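Local structure of Crov588 (Cafeteriavirus, 6NYR) at residues 440-448 against 460-470. The protein is of unknown function but folds into a ring-like leucine-rich-repeat solenoid, a repeat fold that in relatives often binds other proteins. Sequence-based numbering, arbitrary orientation.
Sequences QEIVENVLP and FNQKITENVLP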
# COMPACT_ATOMS: atom_id res chain seq x y z
N GLN A 440 28.39 -1.31 -18.40
CA GLN A 440 29.03 -1.29 -19.71
C GLN A 440 28.89 0.10 -20.32
O GLN A 440 27.98 0.86 -19.99
CB GLN A 440 28.42 -2.34 -20.65
CG GLN A 440 28.43 -3.76 -20.11
CD GLN A 440 29.83 -4.32 -19.95
OE1 GLN A 440 30.76 -3.90 -20.64
NE2 GLN A 440 29.98 -5.29 -19.05
N GLU A 441 29.81 0.42 -21.22
CA GLU A 441 29.78 1.73 -21.87
C GLU A 441 28.50 1.89 -22.68
O GLU A 441 28.00 0.94 -23.28
CB GLU A 441 30.99 1.90 -22.79
CG GLU A 441 32.31 2.14 -22.07
CD GLU A 441 33.48 2.26 -23.04
OE1 GLU A 441 33.27 2.78 -24.16
OE2 GLU A 441 34.59 1.82 -22.69
N ILE A 442 27.97 3.11 -22.69
CA ILE A 442 26.83 3.47 -23.53
C ILE A 442 27.31 4.59 -24.45
O ILE A 442 27.45 5.75 -24.04
CB ILE A 442 25.60 3.88 -22.73
CG1 ILE A 442 25.24 2.77 -21.75
CG2 ILE A 442 24.43 4.18 -23.66
CD1 ILE A 442 23.87 2.92 -21.12
N VAL A 443 27.57 4.25 -25.72
CA VAL A 443 28.00 5.20 -26.73
C VAL A 443 26.75 5.82 -27.36
O VAL A 443 25.63 5.54 -26.92
CB VAL A 443 28.89 4.51 -27.78
CG1 VAL A 443 30.06 3.82 -27.09
CG2 VAL A 443 28.09 3.52 -28.60
N GLU A 444 26.93 6.65 -28.39
CA GLU A 444 25.78 7.35 -28.92
C GLU A 444 25.01 6.48 -29.92
O GLU A 444 25.49 5.45 -30.39
CB GLU A 444 26.19 8.66 -29.60
CG GLU A 444 27.20 8.54 -30.73
CD GLU A 444 27.60 9.90 -31.28
OE1 GLU A 444 26.72 10.63 -31.78
OE2 GLU A 444 28.80 10.24 -31.19
N ASN A 445 23.78 6.92 -30.21
CA ASN A 445 22.85 6.19 -31.07
C ASN A 445 22.52 4.81 -30.52
O ASN A 445 22.10 3.92 -31.28
CB ASN A 445 23.37 6.10 -32.50
CG ASN A 445 23.53 7.46 -33.16
OD1 ASN A 445 24.64 7.88 -33.48
ND2 ASN A 445 22.41 8.17 -33.34
N VAL A 446 22.71 4.61 -29.23
CA VAL A 446 22.30 3.38 -28.54
C VAL A 446 20.95 3.56 -27.87
O VAL A 446 20.05 2.74 -28.05
CB VAL A 446 23.38 2.96 -27.52
CG1 VAL A 446 22.92 1.74 -26.72
CG2 VAL A 446 24.70 2.68 -28.22
N LEU A 447 20.80 4.62 -27.08
CA LEU A 447 19.54 4.89 -26.42
C LEU A 447 18.56 5.52 -27.40
O LEU A 447 18.89 6.54 -28.01
CB LEU A 447 19.77 5.83 -25.24
CG LEU A 447 20.75 5.30 -24.19
CD1 LEU A 447 21.09 6.38 -23.17
CD2 LEU A 447 20.18 4.07 -23.50
N PRO A 448 17.37 4.94 -27.60
CA PRO A 448 16.43 5.53 -28.56
C PRO A 448 15.95 6.90 -28.11
O PRO A 448 15.68 7.13 -26.93
CB PRO A 448 15.28 4.52 -28.58
CG PRO A 448 15.36 3.82 -27.25
CD PRO A 448 16.84 3.73 -26.95
N PHE A 460 26.64 0.91 -12.20
CA PHE A 460 26.96 1.72 -13.37
C PHE A 460 27.86 2.89 -12.99
O PHE A 460 27.52 3.70 -12.13
CB PHE A 460 25.69 2.25 -14.03
CG PHE A 460 25.96 3.07 -15.25
CD1 PHE A 460 26.35 2.45 -16.43
CD2 PHE A 460 25.86 4.45 -15.22
CE1 PHE A 460 26.62 3.19 -17.56
CE2 PHE A 460 26.12 5.19 -16.35
CZ PHE A 460 26.50 4.57 -17.52
N ASN A 461 29.01 2.98 -13.66
CA ASN A 461 29.98 4.03 -13.38
C ASN A 461 30.82 4.29 -14.63
O ASN A 461 32.05 4.36 -14.58
CB ASN A 461 30.86 3.65 -12.18
CG ASN A 461 31.75 4.78 -11.73
OD1 ASN A 461 31.47 5.95 -11.98
ND2 ASN A 461 32.84 4.44 -11.06
N GLN A 462 30.15 4.47 -15.77
CA GLN A 462 30.81 4.77 -17.03
C GLN A 462 30.55 6.23 -17.42
O GLN A 462 29.56 6.83 -17.00
CB GLN A 462 30.32 3.86 -18.15
CG GLN A 462 30.56 2.37 -17.93
CD GLN A 462 32.03 2.03 -17.83
OE1 GLN A 462 32.88 2.69 -18.42
NE2 GLN A 462 32.34 0.97 -17.09
N LYS A 463 31.47 6.78 -18.21
CA LYS A 463 31.31 8.13 -18.70
C LYS A 463 30.06 8.24 -19.58
O LYS A 463 29.67 7.30 -20.26
CB LYS A 463 32.53 8.56 -19.51
CG LYS A 463 33.82 8.66 -18.73
CD LYS A 463 34.95 9.13 -19.66
CE LYS A 463 36.26 9.30 -18.91
NZ LYS A 463 36.63 8.09 -18.13
N ILE A 464 29.45 9.43 -19.56
CA ILE A 464 28.34 9.77 -20.44
C ILE A 464 28.79 10.99 -21.23
O ILE A 464 28.88 12.09 -20.68
CB ILE A 464 27.04 10.06 -19.66
CG1 ILE A 464 26.73 8.91 -18.70
CG2 ILE A 464 25.89 10.28 -20.64
CD1 ILE A 464 25.51 9.15 -17.83
N THR A 465 29.05 10.80 -22.52
CA THR A 465 29.56 11.85 -23.38
C THR A 465 28.40 12.45 -24.19
O THR A 465 27.22 12.25 -23.89
CB THR A 465 30.68 11.30 -24.26
OG1 THR A 465 30.22 10.16 -24.98
CG2 THR A 465 31.88 10.89 -23.38
N GLU A 466 28.75 13.21 -25.23
CA GLU A 466 27.76 14.02 -25.92
C GLU A 466 26.80 13.18 -26.76
O GLU A 466 27.14 12.09 -27.24
CB GLU A 466 28.45 15.04 -26.84
CG GLU A 466 29.35 16.03 -26.13
CD GLU A 466 29.78 17.17 -27.03
OE1 GLU A 466 28.93 17.69 -27.78
OE2 GLU A 466 30.98 17.54 -26.99
N ASN A 467 25.60 13.72 -26.96
CA ASN A 467 24.56 13.12 -27.80
C ASN A 467 24.39 11.63 -27.52
O ASN A 467 23.99 10.86 -28.40
CB ASN A 467 24.83 13.36 -29.29
CG ASN A 467 23.60 13.14 -30.15
OD1 ASN A 467 22.49 13.55 -29.79
ND2 ASN A 467 23.78 12.49 -31.30
N VAL A 468 24.69 11.21 -26.30
CA VAL A 468 24.40 9.85 -25.87
C VAL A 468 22.98 9.73 -25.34
O VAL A 468 22.25 8.80 -25.69
CB VAL A 468 25.43 9.39 -24.81
CG1 VAL A 468 25.00 8.07 -24.19
CG2 VAL A 468 26.82 9.27 -25.43
N LEU A 469 22.58 10.66 -24.49
CA LEU A 469 21.27 10.61 -23.88
C LEU A 469 20.19 11.02 -24.88
O LEU A 469 20.40 11.93 -25.68
CB LEU A 469 21.21 11.52 -22.66
CG LEU A 469 22.16 11.15 -21.51
CD1 LEU A 469 21.95 12.10 -20.33
CD2 LEU A 469 21.97 9.70 -21.08
N PRO A 470 19.05 10.33 -24.88
CA PRO A 470 18.02 10.62 -25.88
C PRO A 470 17.42 12.00 -25.71
O PRO A 470 17.44 12.60 -24.63
CB PRO A 470 16.97 9.52 -25.66
CG PRO A 470 17.25 8.97 -24.29
CD PRO A 470 18.72 9.16 -24.04
O HOH W 1 21.42 9.10 -29.24
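Val468 reaches across to the backbone of the preceding coil and fills the tight part of this contact. Its CG1, anti to the backbone N (chi1 170°), lies 3.4 Å from Ile442 O and 4.0 Å from Ile442 CG2; a short beta-branched side chain suits this close approach. Further in comes the longer, branched Leu447: its CD1 lies 4.0 Å from Leu469 CD2, and its CB rests 3.7 Å from Pro470 CD, the compact proline ring having no N-H to satisfy. Phe460 turns its edge to the other coil, with CE1 3.6 Å from Gln440 O, while Gln462, two residues on, sets its backbone N over one ring face.

The outer side is polar; the backbones stay close, but the side-chain ends are loosely joined. Glu444 and Asn467 cross at about a right angle, and Glu444 OE1 stays 3.5 Å from Asn467 ND2 without a hydrogen bond. A water donates to Asn467 O and accepts a weak bond from Asn445 N. No direct hydrogen bond joins the segments; Gln462 NE2 instead binds Asn439 OD1, part of an asparagine-glutamine ladder running from coil to coil.

Such stacking of equivalent loops is characteristic of a leucine-rich-repeat solenoid. Segment 440-448 lies between strands 431-433 and 453-455, segment 460-470 between 453-455 and 475-477, and Leu447 and Leu469 both touch Leu454 of the shared strand.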